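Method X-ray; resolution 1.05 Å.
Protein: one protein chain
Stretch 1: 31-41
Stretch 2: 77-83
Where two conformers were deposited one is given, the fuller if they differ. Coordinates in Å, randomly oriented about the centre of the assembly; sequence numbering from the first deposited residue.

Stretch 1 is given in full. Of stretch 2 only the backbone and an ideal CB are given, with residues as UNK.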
# COMPACT_ATOMS: atom_id res chain seq x y z
N LYS A 31 -2.36 -1.02 -9.41
CA LYS A 31 -3.58 -0.85 -8.61
C LYS A 31 -4.63 -0.05 -9.40
O LYS A 31 -5.82 -0.40 -9.39
CB LYS A 31 -3.27 -0.11 -7.29
CG LYS A 31 -2.34 -0.84 -6.40
CD LYS A 31 -2.01 -0.05 -5.14
CE LYS A 31 -1.02 -0.84 -4.25
NZ LYS A 31 -1.04 -0.42 -2.80
N TYR A 32 -4.18 1.05 -10.02
CA TYR A 32 -5.13 1.88 -10.74
C TYR A 32 -5.73 1.11 -11.91
O TYR A 32 -6.91 1.25 -12.20
CB TYR A 32 -4.43 3.12 -11.29
CG TYR A 32 -3.65 3.93 -10.26
CD1 TYR A 32 -3.92 3.90 -8.88
CD2 TYR A 32 -2.59 4.70 -10.70
CE1 TYR A 32 -3.11 4.59 -8.00
CE2 TYR A 32 -1.77 5.41 -9.82
CZ TYR A 32 -2.04 5.32 -8.45
OH TYR A 32 -1.19 5.96 -7.61
N PHE A 33 -4.91 0.27 -12.57
CA PHE A 33 -5.41 -0.54 -13.65
C PHE A 33 -6.46 -1.53 -13.14
O PHE A 33 -7.45 -1.78 -13.81
CB PHE A 33 -4.30 -1.23 -14.37
CG PHE A 33 -3.41 -0.36 -15.21
CD1 PHE A 33 -3.74 0.95 -15.56
CD2 PHE A 33 -2.23 -0.87 -15.74
CE1 PHE A 33 -2.97 1.70 -16.41
CE2 PHE A 33 -1.44 -0.09 -16.60
CZ PHE A 33 -1.79 1.19 -16.93
N GLU A 34 -6.23 -2.11 -11.95
CA GLU A 34 -7.19 -3.02 -11.34
C GLU A 34 -8.52 -2.30 -11.11
O GLU A 34 -9.59 -2.85 -11.44
CB GLU A 34 -6.62 -3.61 -10.06
CG GLU A 34 -7.38 -4.81 -9.55
CD GLU A 34 -8.73 -4.49 -8.86
OE1 GLU A 34 -8.85 -3.49 -8.21
OE2 GLU A 34 -9.67 -5.31 -8.92
N ARG A 35 -8.48 -1.10 -10.54
CA ARG A 35 -9.71 -0.35 -10.29
C ARG A 35 -10.47 -0.17 -11.58
O ARG A 35 -11.69 -0.31 -11.66
CB ARG A 35 -9.40 1.02 -9.70
CG ARG A 35 -8.67 1.03 -8.38
CD ARG A 35 -8.39 2.45 -7.97
NE ARG A 35 -7.41 2.52 -6.90
CZ ARG A 35 -6.82 3.63 -6.49
NH1 ARG A 35 -7.17 4.80 -7.04
NH2 ARG A 35 -5.85 3.56 -5.61
N ALA A 36 -9.74 0.24 -12.63
CA ALA A 36 -10.37 0.56 -13.89
C ALA A 36 -11.02 -0.68 -14.50
O ALA A 36 -12.11 -0.56 -15.10
CB ALA A 36 -9.35 1.20 -14.81
N ARG A 37 -10.39 -1.85 -14.41
CA ARG A 37 -11.03 -3.06 -14.88
C ARG A 37 -12.31 -3.34 -14.11
O ARG A 37 -13.30 -3.78 -14.69
CB ARG A 37 -10.11 -4.26 -14.83
CG ARG A 37 -8.90 -4.16 -15.72
CD ARG A 37 -8.12 -5.47 -15.83
NE ARG A 37 -7.63 -5.94 -14.54
CZ ARG A 37 -6.47 -5.58 -13.98
NH1 ARG A 37 -5.65 -4.75 -14.56
NH2 ARG A 37 -6.13 -6.12 -12.80
N GLU A 38 -12.29 -3.12 -12.80
CA GLU A 38 -13.52 -3.33 -12.03
C GLU A 38 -14.66 -2.49 -12.52
O GLU A 38 -15.79 -2.95 -12.56
CB GLU A 38 -13.32 -3.08 -10.53
CG GLU A 38 -12.33 -4.01 -9.85
CD GLU A 38 -12.56 -4.07 -8.37
OE1 GLU A 38 -13.66 -3.79 -7.88
OE2 GLU A 38 -11.64 -4.49 -7.62
N HIS A 39 -14.38 -1.25 -12.89
CA HIS A 39 -15.43 -0.36 -13.38
C HIS A 39 -15.94 -0.79 -14.74
O HIS A 39 -17.11 -0.56 -15.03
CB HIS A 39 -14.98 1.09 -13.38
CG HIS A 39 -14.97 1.65 -12.00
ND1 HIS A 39 -16.06 2.27 -11.43
CD2 HIS A 39 -14.02 1.71 -11.06
CE1 HIS A 39 -15.77 2.61 -10.18
NE2 HIS A 39 -14.52 2.26 -9.92
N VAL A 40 -15.13 -1.41 -15.59
CA VAL A 40 -15.61 -1.98 -16.85
C VAL A 40 -16.53 -3.15 -16.55
O VAL A 40 -17.62 -3.29 -17.15
CB VAL A 40 -14.48 -2.37 -17.77
CG1 VAL A 40 -15.00 -3.11 -18.99
CG2 VAL A 40 -13.67 -1.19 -18.17
N ILE A 41 -16.12 -4.03 -15.64
CA ILE A 41 -16.84 -5.25 -15.35
C ILE A 41 -18.13 -5.04 -14.55
O ILE A 41 -19.13 -5.69 -14.81
CB ILE A 41 -15.90 -6.24 -14.62
CG1 ILE A 41 -14.75 -6.69 -15.51
CG2 ILE A 41 -16.71 -7.44 -14.07
CD1 ILE A 41 -13.61 -7.31 -14.73
N UNK A 77 -6.25 10.16 -16.15
CA UNK A 77 -7.28 9.33 -16.77
C UNK A 77 -6.70 7.97 -17.04
O UNK A 77 -5.69 7.85 -17.74
CB UNK A 77 -7.81 9.96 -18.06
N UNK A 78 -7.31 6.93 -16.48
CA UNK A 78 -6.97 5.56 -16.82
C UNK A 78 -7.87 5.17 -18.00
O UNK A 78 -9.08 5.24 -17.89
CB UNK A 78 -7.15 4.62 -15.63
N UNK A 79 -7.24 4.79 -19.10
CA UNK A 79 -7.96 4.51 -20.36
C UNK A 79 -7.79 3.04 -20.66
O UNK A 79 -6.64 2.56 -20.81
CB UNK A 79 -7.45 5.37 -21.52
N UNK A 80 -8.90 2.32 -20.78
CA UNK A 80 -8.89 0.87 -20.82
C UNK A 80 -9.70 0.36 -22.00
O UNK A 80 -10.82 0.82 -22.23
CB UNK A 80 -9.43 0.29 -19.51
N UNK A 81 -9.19 -0.63 -22.69
CA UNK A 81 -9.98 -1.41 -23.62
C UNK A 81 -9.70 -2.89 -23.40
O UNK A 81 -8.70 -3.26 -22.76
CB UNK A 81 -9.68 -1.01 -25.06
N UNK A 82 -10.58 -3.76 -23.88
CA UNK A 82 -10.44 -5.20 -23.75
C UNK A 82 -10.74 -5.88 -25.02
O UNK A 82 -11.50 -5.38 -25.88
CB UNK A 82 -11.35 -5.75 -22.65
N UNK A 83 -10.17 -7.07 -25.17
CA UNK A 83 -10.52 -7.97 -26.25
C UNK A 83 -10.54 -9.38 -25.65
O UNK A 83 -9.79 -9.75 -24.81
CB UNK A 83 -9.54 -7.86 -27.42

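Stretch 2 runs as an extended strand across helix 31-41, the two N-to-C directions 56° apart and the axes 8.9 Å apart at their closest. With alternate residues of the strand turned to the helix, positions 78, 80 and 82 decide the contact.

At position 77 the ideal CB has nothing of the helix within 5.5 Å. Stretch 1 sets no condition here, and polar or charged side chains would do as well as any. The residue is Asp77, whose partner lies two positions further along its own strand.

Position 78 is the most constrained. Its CA-to-CB bond points toward the helix. The ideal CB lies 4.1 Å from Ala36 CB and 5.0 Å from Phe33 CD1, so the small alanine lets the strand come close while the Tyr32 and Phe33 side chains add apolar surface. Tyr32 O is already taken by Ala36 N. A medium-sized aliphatic side chain, such as valine, leucine, isoleucine or methionine, would suit. The residue is Ile78, with chi1 and chi2 both m. Its CG2 packs 3.6 Å from Ala36 CB and reaches the edge of the Phe33 ring, 3.8 Å from CD1, while its CD1 lies 3.9 Å from Tyr32 CB.

Position 79 points away from the helix, leaving the choice open; a long polar chain is one possibility. Arg79 directs its NE to Asp77 OD2 at 2.8 Å, a hydrogen-bonded salt bridge along the same side of the strand.

Position 80 again points toward the helix, its ideal CB 4.8 Å from Ala36 CB and 4.7 Å from Val40 CG2. Methyl groups are on offer, without a charge to answer, so valine, threonine, alanine or perhaps isoleucine are plausible. The residue is Thr80: its CG2 lies 4.2 Å from Val40 CG2, and its OG1 sits 3.7 Å from Ala36 CB while hydrogen-bonding elsewhere in the structure.

Position 81 points away and could take many residues; it is Ser81, chi1 p.

Position 82 points toward the helix, but no atom of stretch 1 lies within 5.5 Å of its ideal CB. A short side chain would fall short of Val40, whereas a long aliphatic or aromatic one could reach it. Phe82, chi1 p, brings CE1 to 3.9 Å from Val40 CG1, which meets the ring obliquely.

Position 83 is out of reach of the helix and undetermined by it; the residue is Thr83.

Stretch 2, residues 77-83: DIRTSFT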
# COMPACT_ATOMS: atom_id res chain seq x y z
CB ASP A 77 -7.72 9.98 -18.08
CG ASP A 77 -8.94 9.35 -18.71
OD1 ASP A 77 -9.64 8.57 -18.08
OD2 ASP A 77 -9.19 9.68 -19.90
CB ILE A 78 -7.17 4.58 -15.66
CG1 ILE A 78 -6.59 5.08 -14.36
CG2 ILE A 78 -6.71 3.21 -16.08
CD1 ILE A 78 -5.14 5.28 -14.44
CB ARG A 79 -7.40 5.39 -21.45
CG ARG A 79 -7.60 6.86 -21.16
CD ARG A 79 -7.19 7.75 -22.30
NE ARG A 79 -7.39 9.14 -21.96
CZ ARG A 79 -6.97 10.15 -22.70
NH1 ARG A 79 -6.29 9.88 -23.84
NH2 ARG A 79 -7.18 11.38 -22.31
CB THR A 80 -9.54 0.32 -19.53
OG1 THR A 80 -8.75 0.73 -18.41
CG2 THR A 80 -9.67 -1.18 -19.50
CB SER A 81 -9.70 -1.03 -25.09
OG SER A 81 -8.37 -1.33 -25.38
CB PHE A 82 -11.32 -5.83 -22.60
CG PHE A 82 -12.78 -5.73 -22.83
CD1 PHE A 82 -13.58 -4.64 -22.36
CD2 PHE A 82 -13.43 -6.76 -23.56
CE1 PHE A 82 -14.93 -4.58 -22.61
CE2 PHE A 82 -14.79 -6.63 -23.82
CZ PHE A 82 -15.58 -5.55 -23.31
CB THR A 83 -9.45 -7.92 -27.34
OG1 THR A 83 -8.38 -8.69 -27.01
CG2 THR A 83 -8.81 -6.54 -27.51
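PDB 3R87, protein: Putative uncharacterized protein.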